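Local coordinates for protein pyridoxamine 5-phosphate-dependent dehydrase (Escherichia coli, PDB 3B8X) that probably uses a vitamin B6 cofactor to remove the C3'-hydroxyl of GDP-4-keto-6-deoxy-D-mannose in the biosynthesis of L-colitose for the O-antigen, at residues I111-N115 against V294-T298; N136-N140 against S302-S307; P141-D145 against A168-N172. The protein carries 1 engineered substitution. All blocks are in the same frame, centred on the assembly; numbering follows the deposited sequence.

Interaction 1 (I111-N115 against V294-T298); sequences INTLN and VQQET
Asn112 and Thr113 meet Gln295 and Gln296 in a loop-to-loop contact held by hydrogen bonds and waters. The first loop runs from strand 103-107 of the large mixed sheet to helix 118-124. The second follows strand 292-293, an outer strand of the four-stranded antiparallel sheet. One direct bond is made by the backbone alone: Gln296 N donates to Asn112 O at 2.8 Å. The other uses a side chain. Gln295 NE2 donates to Thr113 O at 2.9 Å, almost straight at 178°. The acceptor lies in the amide plane of Gln295, but the donor stands 38° out of the carbonyl plane of Thr113. Gln295 gets there as an extended arm, with CG anti to its backbone N (chi1 -176°). Its NE2 has a second acceptor in Leu137 O. Thr113 O is likewise gripped twice, by Gln295 and by Asn140 ND2. Leu114 lies across the same amide, with CD1 3.5 Å from Gln295 NE2.

In the type I aminotransferase fold, this is where the large domain meets the C-terminal domain. An ST turn shapes the first loop: Thr113 OG1 accepts from Asn115 N at 3.0 Å. Thr113 CG2 is then turned to the second loop, 3.7 Å from Gln296 OE1, and it also touches Thr298 OG1. The Thr113 and Gln296 side chains run alongside each other. Thr113 CA makes a CH···O contact with Gln296 O at 3.5 Å.

Water fills in around these bonds. Val294 O accepts from two waters, one shared with Ile111 O and one with Asn112 OD1; the latter is 2.6 Å from Val294 O. A third water accepts from Asn115 ND2 and donates to Thr298 OG1. Gln296 is exposed, while Gln295 and Leu114 are buried.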
ATOM      1  N   ILE B 111      13.675  27.015  12.662  1.00 16.37           N
ATOM      2  CA  ILE B 111      13.675  26.394  13.993  1.00 13.67           C
ATOM      3  C   ILE B 111      12.490  26.856  14.832  1.00 17.47           C
ATOM      4  O   ILE B 111      12.148  26.226  15.839  1.00 21.78           O
ATOM      5  CB  ILE B 111      15.008  26.694  14.758  1.00 13.03           C
ATOM      6  CG1 ILE B 111      15.288  25.653  15.822  1.00 10.46           C
ATOM      7  CG2 ILE B 111      14.986  28.121  15.258  1.00 23.73           C
ATOM      8  CD1 ILE B 111      15.645  24.305  15.241  1.00 13.63           C
ATOM      9  N   ASN B 112      11.866  27.956  14.423  1.00  9.85           N
ATOM     10  CA  ASN B 112      10.710  28.433  15.163  1.00  3.25           C
ATOM     11  C   ASN B 112       9.425  27.783  14.688  1.00 13.32           C
ATOM     12  O   ASN B 112       8.660  27.238  15.500  1.00 17.78           O
ATOM     13  CB  ASN B 112      10.629  29.938  15.066  1.00 12.14           C
ATOM     14  CG  ASN B 112      11.625  30.586  15.976  1.00 19.01           C
ATOM     15  OD1 ASN B 112      11.501  30.458  17.192  1.00 25.88           O
ATOM     16  ND2 ASN B 112      12.669  31.166  15.413  1.00 27.07           N
ATOM     17  N   THR B 113       9.152  27.886  13.385  1.00  9.77           N
ATOM     18  CA  THR B 113       7.940  27.273  12.845  1.00 10.65           C
ATOM     19  C   THR B 113       7.999  25.758  12.641  1.00 16.36           C
ATOM     20  O   THR B 113       6.945  25.111  12.559  1.00 19.68           O
ATOM     21  CB  THR B 113       7.578  27.821  11.505  1.00 11.63           C
ATOM     22  OG1 THR B 113       8.583  27.439  10.569  1.00 10.87           O
ATOM     23  CG2 THR B 113       7.456  29.312  11.585  1.00 21.50           C
ATOM     24  N   LEU B 114       9.228  25.239  12.536  1.00  9.58           N
ATOM     25  CA  LEU B 114       9.543  23.827  12.264  1.00  7.56           C
ATOM     26  C   LEU B 114       9.307  23.499  10.827  1.00 18.45           C
ATOM     27  O   LEU B 114       9.591  22.383  10.410  1.00  9.21           O
ATOM     28  CB  LEU B 114       8.751  22.834  13.135  1.00  5.88           C
ATOM     29  CG  LEU B 114       8.840  23.036  14.660  1.00  8.91           C
ATOM     30  CD1 LEU B 114       8.188  21.838  15.333  1.00  2.37           C
ATOM     31  CD2 LEU B 114      10.297  23.258  15.110  1.00  7.78           C
ATOM     32  N   ASN B 115       8.835  24.487  10.068  1.00 11.57           N
ATOM     33  CA  ASN B 115       8.600  24.308   8.615  1.00  4.43           C
ATOM     34  C   ASN B 115       9.800  24.798   7.789  1.00  5.75           C
ATOM     35  O   ASN B 115      10.781  25.320   8.368  1.00 12.35           O
ATOM     36  CB  ASN B 115       7.283  24.962   8.189  1.00  7.08           C
ATOM     37  CG  ASN B 115       6.069  24.217   8.723  1.00 20.00           C
ATOM     38  OD1 ASN B 115       6.107  23.013   8.948  1.00 12.89           O
ATOM     39  ND2 ASN B 115       5.002  24.939   8.955  1.00  9.30           N
ATOM     40  N   VAL B 294       9.227  26.738  22.216  1.00  3.42           N
ATOM     41  CA  VAL B 294       8.074  26.027  21.666  1.00 15.61           C
ATOM     42  C   VAL B 294       7.863  26.373  20.175  1.00 23.80           C
ATOM     43  O   VAL B 294       8.623  27.147  19.573  1.00 13.79           O
ATOM     44  CB  VAL B 294       6.809  26.342  22.480  1.00  9.78           C
ATOM     45  CG1 VAL B 294       6.993  25.884  23.965  1.00 11.64           C
ATOM     46  CG2 VAL B 294       6.491  27.830  22.428  1.00 16.95           C
ATOM     47  N   GLN B 295       6.854  25.788  19.542  1.00 10.67           N
ATOM     48  CA  GLN B 295       6.641  26.066  18.128  1.00  7.95           C
ATOM     49  C   GLN B 295       5.951  27.433  17.926  1.00 13.20           C
ATOM     50  O   GLN B 295       5.003  27.778  18.639  1.00 10.07           O
ATOM     51  CB  GLN B 295       5.823  24.930  17.453  1.00 16.96           C
ATOM     52  CG  GLN B 295       5.589  25.006  15.912  1.00  6.51           C
ATOM     53  CD  GLN B 295       4.963  23.715  15.371  1.00 11.73           C
ATOM     54  OE1 GLN B 295       4.247  23.025  16.100  1.00 14.41           O
ATOM     55  NE2 GLN B 295       5.262  23.365  14.117  1.00  3.61           N
ATOM     56  N   GLN B 296       6.483  28.195  16.973  1.00 16.44           N
ATOM     57  CA  GLN B 296       5.881  29.452  16.579  1.00  9.60           C
ATOM     58  C   GLN B 296       4.814  29.131  15.559  1.00 13.49           C
ATOM     59  O   GLN B 296       5.131  28.598  14.480  1.00 10.04           O
ATOM     60  CB  GLN B 296       6.881  30.351  15.879  1.00 13.82           C
ATOM     61  CG  GLN B 296       6.208  31.584  15.286  1.00 16.86           C
ATOM     62  CD  GLN B 296       7.204  32.445  14.521  1.00 40.09           C
ATOM     63  OE1 GLN B 296       7.095  32.614  13.302  1.00 17.34           O
ATOM     64  NE2 GLN B 296       8.222  32.932  15.223  1.00 17.00           N
ATOM     65  N   GLU B 297       3.582  29.507  15.886  1.00 13.59           N
ATOM     66  CA  GLU B 297       2.427  29.277  15.034  1.00  6.93           C
ATOM     67  C   GLU B 297       2.325  30.162  13.790  1.00 19.25           C
ATOM     68  O   GLU B 297       2.480  31.379  13.877  1.00 15.12           O
ATOM     69  CB  GLU B 297       1.151  29.513  15.855  1.00 10.92           C
ATOM     70  CG  GLU B 297      -0.133  29.213  15.063  1.00 18.76           C
ATOM     71  CD  GLU B 297      -1.335  29.200  15.955  1.00 23.24           C
ATOM     72  OE1 GLU B 297      -1.279  29.920  16.969  1.00 26.95           O
ATOM     73  OE2 GLU B 297      -2.308  28.462  15.692  1.00 13.39           O
ATOM     74  N   THR B 298       1.983  29.543  12.664  1.00  9.53           N
ATOM     75  CA  THR B 298       1.700  30.252  11.401  1.00  9.12           C
ATOM     76  C   THR B 298       0.183  30.014  11.141  1.00  7.83           C
ATOM     77  O   THR B 298      -0.326  28.940  11.445  1.00 21.54           O
ATOM     78  CB  THR B 298       2.573  29.669  10.265  1.00 10.59           C
ATOM     79  OG1 THR B 298       3.942  29.962  10.559  1.00 13.07           O
ATOM     80  CG2 THR B 298       2.232  30.319   8.916  1.00  5.29           C
TER
HETATM   81  O   HOH W   1      10.734  25.913  18.064  1.00 12.26           O
HETATM   82  O   HOH W   2       9.317  29.669  19.291  1.00 15.90           O
HETATM   83  O   HOH W   3       4.953  28.110   8.989  1.00 13.41           O

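Interaction 2 (N136-N140 against S302-S307); sequences NLLGN and SWFGFS
Leu138 and Gly139 pack tightest where their backbone meets that of Ser302 to Phe304. Leu138 O accepts from Phe304 N at 2.8 Å, and Gly139 O accepts from Ser302 N at 3.0 Å. Phe304 CB presses on the same acceptor as its own N, 3.3 Å from Leu138 O. Gly139 CA faces the chain at Trp303 N, 3.8 Å away. Gly139 has a positive phi of 113°, and its bare CA allows this close approach of the two chains.

Leu137 to Asn140 form a beta turn, closed by Asn140 N donating to Leu137 O at 2.8 Å. The turn follows central strand 129-135 of the large sheet, and the opposite segment leads into strand 305-310 of the antiparallel sheet.

The looser side is apolar and also buried. Leu138 forks here. Leu138 CD1 comes obliquely to the ring, 3.9 Å from Phe304 CD2, and the two side chains cross near a right angle. Leu138 CD2 reaches Ser307 CB at 3.7 Å. Phe304 chi1 of 171° swings the ring away from the turn, toward Phe370 and Asn190, the engineered residue. Ser302 OG lies beside Gly139 but bonds to Met166 O.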
ATOM      1  N   ASN B 136       3.383  20.522   6.174  1.00 11.74           N
ATOM      2  CA  ASN B 136       2.888  21.356   7.279  1.00  8.24           C
ATOM      3  C   ASN B 136       3.143  20.581   8.558  1.00 17.85           C
ATOM      4  O   ASN B 136       2.415  19.635   8.893  1.00 15.41           O
ATOM      5  CB  ASN B 136       1.395  21.692   7.109  1.00  4.98           C
ATOM      6  CG  ASN B 136       1.127  22.423   5.811  1.00 18.90           C
ATOM      7  OD1 ASN B 136       1.770  23.461   5.529  1.00  7.84           O
ATOM      8  ND2 ASN B 136       0.271  21.834   4.961  1.00 11.11           N
ATOM      9  N   LEU B 137       4.232  20.934   9.237  1.00  7.02           N
ATOM     10  CA  LEU B 137       4.678  20.174  10.381  1.00  5.88           C
ATOM     11  C   LEU B 137       3.915  20.363  11.676  1.00 12.73           C
ATOM     12  O   LEU B 137       3.700  21.479  12.154  1.00  9.08           O
ATOM     13  CB  LEU B 137       6.194  20.309  10.605  1.00  6.90           C
ATOM     14  CG  LEU B 137       6.887  19.031  11.108  1.00 14.49           C
ATOM     15  CD1 LEU B 137       7.152  18.053   9.952  1.00  6.52           C
ATOM     16  CD2 LEU B 137       8.209  19.369  11.809  1.00 17.08           C
ATOM     17  N   LEU B 138       3.560  19.227  12.246  1.00  5.93           N
ATOM     18  CA  LEU B 138       2.955  19.149  13.561  1.00 11.33           C
ATOM     19  C   LEU B 138       1.686  19.957  13.692  1.00 23.40           C
ATOM     20  O   LEU B 138       1.315  20.358  14.801  1.00  9.11           O
ATOM     21  CB  LEU B 138       3.957  19.641  14.605  1.00  8.94           C
ATOM     22  CG  LEU B 138       4.311  18.617  15.669  1.00 16.03           C
ATOM     23  CD1 LEU B 138       4.738  17.309  15.015  1.00 11.41           C
ATOM     24  CD2 LEU B 138       5.387  19.200  16.591  1.00  5.00           C
ATOM     25  N   GLY B 139       1.042  20.258  12.581  1.00  3.60           N
ATOM     26  CA  GLY B 139      -0.183  21.012  12.732  1.00  2.79           C
ATOM     27  C   GLY B 139      -0.013  22.418  12.139  1.00  3.40           C
ATOM     28  O   GLY B 139      -1.001  23.122  11.873  1.00  8.87           O
ATOM     29  N   ASN B 140       1.245  22.804  12.001  1.00  8.51           N
ATOM     30  CA  ASN B 140       1.543  24.150  11.549  1.00 17.02           C
ATOM     31  C   ASN B 140       1.605  24.269  10.039  1.00 14.14           C
ATOM     32  O   ASN B 140       2.542  23.730   9.423  1.00 12.55           O
ATOM     33  CB  ASN B 140       2.900  24.550  12.123  1.00 15.34           C
ATOM     34  CG  ASN B 140       2.993  26.030  12.473  1.00 11.06           C
ATOM     35  OD1 ASN B 140       1.969  26.704  12.695  1.00 10.06           O
ATOM     36  ND2 ASN B 140       4.238  26.535  12.569  1.00  6.85           N
ATOM     37  N   SER B 302      -3.313  23.269  13.739  1.00  7.19           N
ATOM     38  CA  SER B 302      -4.224  22.276  14.312  1.00 16.46           C
ATOM     39  C   SER B 302      -3.479  21.536  15.421  1.00 15.96           C
ATOM     40  O   SER B 302      -4.003  20.589  16.002  1.00  7.80           O
ATOM     41  CB  SER B 302      -4.822  21.295  13.278  1.00  8.38           C
ATOM     42  OG  SER B 302      -3.822  20.674  12.467  1.00  8.56           O
ATOM     43  N   TRP B 303      -2.262  21.981  15.737  1.00 16.67           N
ATOM     44  CA  TRP B 303      -1.516  21.470  16.893  1.00 13.19           C
ATOM     45  C   TRP B 303      -1.550  19.966  17.064  1.00 12.34           C
ATOM     46  O   TRP B 303      -2.172  19.443  18.002  1.00 14.33           O
ATOM     47  CB  TRP B 303      -2.054  22.142  18.183  1.00 11.63           C
ATOM     48  CG  TRP B 303      -1.783  23.631  18.197  1.00 13.98           C
ATOM     49  CD1 TRP B 303      -2.646  24.644  17.846  1.00 12.52           C
ATOM     50  CD2 TRP B 303      -0.522  24.262  18.473  1.00 22.53           C
ATOM     51  NE1 TRP B 303      -1.999  25.868  17.901  1.00  9.47           N
ATOM     52  CE2 TRP B 303      -0.694  25.658  18.270  1.00 32.69           C
ATOM     53  CE3 TRP B 303       0.740  23.780  18.888  1.00  7.35           C
ATOM     54  CZ2 TRP B 303       0.339  26.580  18.489  1.00 11.66           C
ATOM     55  CZ3 TRP B 303       1.779  24.713  19.129  1.00  8.79           C
ATOM     56  CH2 TRP B 303       1.557  26.094  18.938  1.00 16.24           C
ATOM     57  N   PHE B 304      -0.798  19.259  16.234  1.00  9.32           N
ATOM     58  CA  PHE B 304      -0.812  17.805  16.250  1.00 19.88           C
ATOM     59  C   PHE B 304      -0.224  17.309  17.566  1.00 12.06           C
ATOM     60  O   PHE B 304      -0.680  16.318  18.158  1.00 10.47           O
ATOM     61  CB  PHE B 304       0.010  17.335  15.043  1.00 15.82           C
ATOM     62  CG  PHE B 304       0.275  15.868  15.019  1.00 13.72           C
ATOM     63  CD1 PHE B 304      -0.595  15.006  14.350  1.00 10.20           C
ATOM     64  CD2 PHE B 304       1.422  15.374  15.619  1.00 15.48           C
ATOM     65  CE1 PHE B 304      -0.330  13.638  14.302  1.00 14.13           C
ATOM     66  CE2 PHE B 304       1.709  14.026  15.616  1.00 12.29           C
ATOM     67  CZ  PHE B 304       0.830  13.131  14.946  1.00 12.00           C
ATOM     68  N   GLY B 305       0.815  18.004  18.003  1.00  4.54           N
ATOM     69  CA  GLY B 305       1.519  17.701  19.245  1.00  5.44           C
ATOM     70  C   GLY B 305       2.222  18.953  19.725  1.00 11.89           C
ATOM     71  O   GLY B 305       2.190  19.975  19.059  1.00 11.28           O
ATOM     72  N   PHE B 306       2.896  18.857  20.856  1.00 12.11           N
ATOM     73  CA  PHE B 306       3.610  19.980  21.453  1.00 11.98           C
ATOM     74  C   PHE B 306       5.117  19.783  21.434  1.00  3.78           C
ATOM     75  O   PHE B 306       5.670  19.016  22.251  1.00  9.91           O
ATOM     76  CB  PHE B 306       3.134  20.080  22.907  1.00  9.81           C
ATOM     77  CG  PHE B 306       1.708  20.488  23.022  1.00 14.51           C
ATOM     78  CD1 PHE B 306       0.818  19.774  23.826  1.00 20.71           C
ATOM     79  CD2 PHE B 306       1.243  21.569  22.268  1.00 12.63           C
ATOM     80  CE1 PHE B 306      -0.500  20.208  23.968  1.00 10.61           C
ATOM     81  CE2 PHE B 306      -0.082  22.007  22.365  1.00  7.14           C
ATOM     82  CZ  PHE B 306      -0.956  21.281  23.189  1.00  3.89           C
ATOM     83  N   SER B 307       5.801  20.527  20.561  1.00 11.05           N
ATOM     84  CA  SER B 307       7.238  20.388  20.437  1.00  6.42           C
ATOM     85  C   SER B 307       7.981  21.258  21.444  1.00  5.59           C
ATOM     86  O   SER B 307       7.468  22.281  21.900  1.00 10.37           O
ATOM     87  CB  SER B 307       7.670  20.849  19.039  1.00  8.38           C
ATOM     88  OG  SER B 307       7.429  22.243  18.899  1.00  9.79           O
TER

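Interaction 3 (P141-D145 against A168-N172); sequences PNNFD and ATFNN
Asn143 OD1 is gripped by two backbone N-H groups of helix 144-151 and lies close to the Phe170 ring. It accepts a weak bond from Asp145 N at 2.9 Å and a further bond from Glu146 N. Phe170 CZ lies 3.2 Å from Asn143 OD1. Asn143 is the N-cap of the helix. Chi1 of 173° sets its CG opposite the backbone N and brings the amide to the start of the helix. The amide and the ring cross obliquely, with their planes 49° apart.

Phe170 is the main wedge of the contact. One face of its ring lies against the chain that enters the helix: Asn142 O, Asn143 CA and Phe144 N. Phe144 N is 3.7 Å from Phe170 CE2. The opposite face has Asn171 OD1 over its centre, 3.9 Å above the plane. Asp145 CG sits at the ring edge, and its carboxylate is steeply turned, 70° from the ring plane. Asn171 and Asp145 approach from opposite directions. Asn171 ND2 gives Asp145 OD2 a weak hydrogen bond at 3.1 Å, on the side where both residues are exposed. The carboxylate lies in the first turn of the helix, where the helix end would probably stabilise its negative charge.

At the other end, buried Pro141 packs mainly on apolar atoms. Pro141 CD meets Ala168 CB at 4.2 Å, and Pro141 CB packs against Phe170 CB. Pro141 CG also rests 3.8 Å from a backbone atom, Thr169 O.

Strand 169-170 pairs with strand 173-174 in a small hairpin, which lies alongside the start of helix 144-151. On the inner side, Phe144 stacks on Phe178 and packs on strands 129-135 and 157-161 of the large sheet.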
ATOM      1  N   PRO B 141       0.697  25.053   9.443  1.00  7.06           N
ATOM      2  CA  PRO B 141       0.758  25.247   7.986  1.00  6.80           C
ATOM      3  C   PRO B 141       1.950  26.125   7.600  1.00 31.89           C
ATOM      4  O   PRO B 141       2.420  26.985   8.371  1.00 18.33           O
ATOM      5  CB  PRO B 141      -0.522  26.041   7.672  1.00  7.19           C
ATOM      6  CG  PRO B 141      -0.856  26.800   8.936  1.00  9.14           C
ATOM      7  CD  PRO B 141      -0.214  26.016  10.100  1.00  7.28           C
ATOM      8  N   ASN B 142       2.398  25.939   6.367  1.00  8.36           N
ATOM      9  CA  ASN B 142       3.464  26.783   5.832  1.00 12.74           C
ATOM     10  C   ASN B 142       2.873  28.146   5.540  1.00 28.84           C
ATOM     11  O   ASN B 142       1.653  28.282   5.450  1.00 10.24           O
ATOM     12  CB  ASN B 142       3.946  26.198   4.509  1.00 13.28           C
ATOM     13  CG  ASN B 142       4.874  25.069   4.716  1.00 15.83           C
ATOM     14  OD1 ASN B 142       6.082  25.307   4.766  1.00  9.19           O
ATOM     15  ND2 ASN B 142       4.329  23.862   5.044  1.00 13.61           N
ATOM     16  N   ASN B 143       3.715  29.153   5.332  1.00 11.42           N
ATOM     17  CA  ASN B 143       3.143  30.418   4.947  1.00 10.56           C
ATOM     18  C   ASN B 143       3.070  30.397   3.448  1.00  7.89           C
ATOM     19  O   ASN B 143       4.057  30.652   2.765  1.00  9.66           O
ATOM     20  CB  ASN B 143       3.930  31.626   5.470  1.00 18.40           C
ATOM     21  CG  ASN B 143       3.395  32.918   4.906  1.00 53.75           C
ATOM     22  OD1 ASN B 143       2.813  32.914   3.829  1.00 28.90           O
ATOM     23  ND2 ASN B 143       3.555  34.020   5.630  1.00 22.77           N
ATOM     24  N   PHE B 144       1.910  30.019   2.943  1.00 15.18           N
ATOM     25  CA  PHE B 144       1.704  29.847   1.513  1.00 26.11           C
ATOM     26  C   PHE B 144       1.820  31.110   0.671  1.00 14.97           C
ATOM     27  O   PHE B 144       2.184  31.045  -0.490  1.00 22.12           O
ATOM     28  CB  PHE B 144       0.473  28.986   1.220  1.00 13.26           C
ATOM     29  CG  PHE B 144       0.668  27.551   1.623  1.00 14.69           C
ATOM     30  CD1 PHE B 144       0.093  27.042   2.779  1.00 21.34           C
ATOM     31  CD2 PHE B 144       1.519  26.739   0.877  1.00 13.29           C
ATOM     32  CE1 PHE B 144       0.345  25.707   3.180  1.00  1.00           C
ATOM     33  CE2 PHE B 144       1.738  25.409   1.237  1.00 15.22           C
ATOM     34  CZ  PHE B 144       1.181  24.909   2.390  1.00 18.22           C
ATOM     35  N   ASP B 145       1.606  32.260   1.302  1.00 15.28           N
ATOM     36  CA  ASP B 145       1.788  33.537   0.609  1.00 16.45           C
ATOM     37  C   ASP B 145       3.264  33.664   0.269  1.00 24.83           C
ATOM     38  O   ASP B 145       3.650  33.877  -0.888  1.00 27.86           O
ATOM     39  CB  ASP B 145       1.433  34.685   1.555  1.00 47.66           C
ATOM     40  CG  ASP B 145      -0.066  34.897   1.685  1.00 99.89           C
ATOM     41  OD1 ASP B 145      -0.819  34.362   0.845  1.00 40.80           O
ATOM     42  OD2 ASP B 145      -0.494  35.589   2.634  1.00 37.46           O
ATOM     43  N   ALA B 168      -5.763  22.451   9.905  1.00  7.11           N
ATOM     44  CA  ALA B 168      -5.075  23.723  10.013  1.00 11.85           C
ATOM     45  C   ALA B 168      -5.640  24.613   8.919  1.00 10.38           C
ATOM     46  O   ALA B 168      -6.072  24.123   7.885  1.00  9.49           O
ATOM     47  CB  ALA B 168      -3.587  23.539   9.790  1.00  8.60           C
ATOM     48  N   THR B 169      -5.564  25.930   9.119  1.00 13.68           N
ATOM     49  CA  THR B 169      -5.987  26.877   8.084  1.00 13.15           C
ATOM     50  C   THR B 169      -4.976  28.023   7.980  1.00 27.76           C
ATOM     51  O   THR B 169      -4.276  28.340   8.950  1.00 14.04           O
ATOM     52  CB  THR B 169      -7.324  27.481   8.426  1.00 17.48           C
ATOM     53  OG1 THR B 169      -7.179  28.261   9.634  1.00 20.27           O
ATOM     54  CG2 THR B 169      -8.328  26.364   8.698  1.00 21.91           C
ATOM     55  N   PHE B 170      -4.855  28.598   6.788  1.00 24.03           N
ATOM     56  CA  PHE B 170      -3.973  29.744   6.579  1.00  8.29           C
ATOM     57  C   PHE B 170      -4.715  30.707   5.680  1.00 13.11           C
ATOM     58  O   PHE B 170      -5.126  30.375   4.569  1.00 13.61           O
ATOM     59  CB  PHE B 170      -2.599  29.362   6.016  1.00 12.26           C
ATOM     60  CG  PHE B 170      -1.761  30.552   5.637  1.00 21.04           C
ATOM     61  CD1 PHE B 170      -1.050  31.258   6.615  1.00 13.29           C
ATOM     62  CD2 PHE B 170      -1.690  30.981   4.313  1.00 37.52           C
ATOM     63  CE1 PHE B 170      -0.282  32.383   6.277  1.00 52.17           C
ATOM     64  CE2 PHE B 170      -0.924  32.104   3.954  1.00 27.64           C
ATOM     65  CZ  PHE B 170      -0.213  32.811   4.939  1.00 18.63           C
ATOM     66  N   ASN B 171      -5.009  31.873   6.231  1.00 25.04           N
ATOM     67  CA  ASN B 171      -5.809  32.831   5.485  1.00 20.78           C
ATOM     68  C   ASN B 171      -7.193  32.245   5.115  1.00 43.61           C
ATOM     69  O   ASN B 171      -7.642  32.405   3.990  1.00 28.26           O
ATOM     70  CB  ASN B 171      -5.063  33.285   4.214  1.00 99.89           C
ATOM     71  CG  ASN B 171      -3.959  34.315   4.498  1.00 33.80           C
ATOM     72  OD1 ASN B 171      -3.621  34.594   5.653  1.00 99.89           O
ATOM     73  ND2 ASN B 171      -3.385  34.869   3.434  1.00 99.89           N
ATOM     74  N   ASN B 172      -7.894  31.610   6.053  1.00 26.14           N
ATOM     75  CA  ASN B 172      -9.225  31.069   5.753  1.00 99.89           C
ATOM     76  C   ASN B 172      -9.235  29.914   4.735  1.00 59.88           C
ATOM     77  O   ASN B 172     -10.302  29.457   4.308  1.00 44.79           O
ATOM     78  CB  ASN B 172     -10.140  32.196   5.260  1.00 97.16           C
ATOM     79  CG  ASN B 172     -11.146  32.632   6.301  1.00 99.89           C
ATOM     80  OD1 ASN B 172     -12.356  32.550   6.079  1.00 99.89           O
ATOM     81  ND2 ASN B 172     -10.652  33.114   7.442  1.00 82.04           N
TER

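All three contacts gather round the chain that leaves strand 129-135 and enters helix 144-151. Interactions 1 and 2 have centres 9 Å apart and share the turn: Asn115 ND2 lies 2.8 Å from Asn140 O, and Asn115 OD1 lies 2.8 Å from Leu137 N. Interaction 3 follows directly, its centre about 13 Å from either of the other two. Asn136 OD1 joins it to interaction 2, at 2.6 Å from Asn142 ND2. Along the chain, interaction 3 is nested inside the loops closed by the other two. Interaction 2 comes nearest the bound cofactor-sugar adduct, with the Phe304 side chain about 4 Å away. The side chain of Leu114 is about 11 Å from the bound adduct, and the side chain of Asn142 is about 10 Å from it.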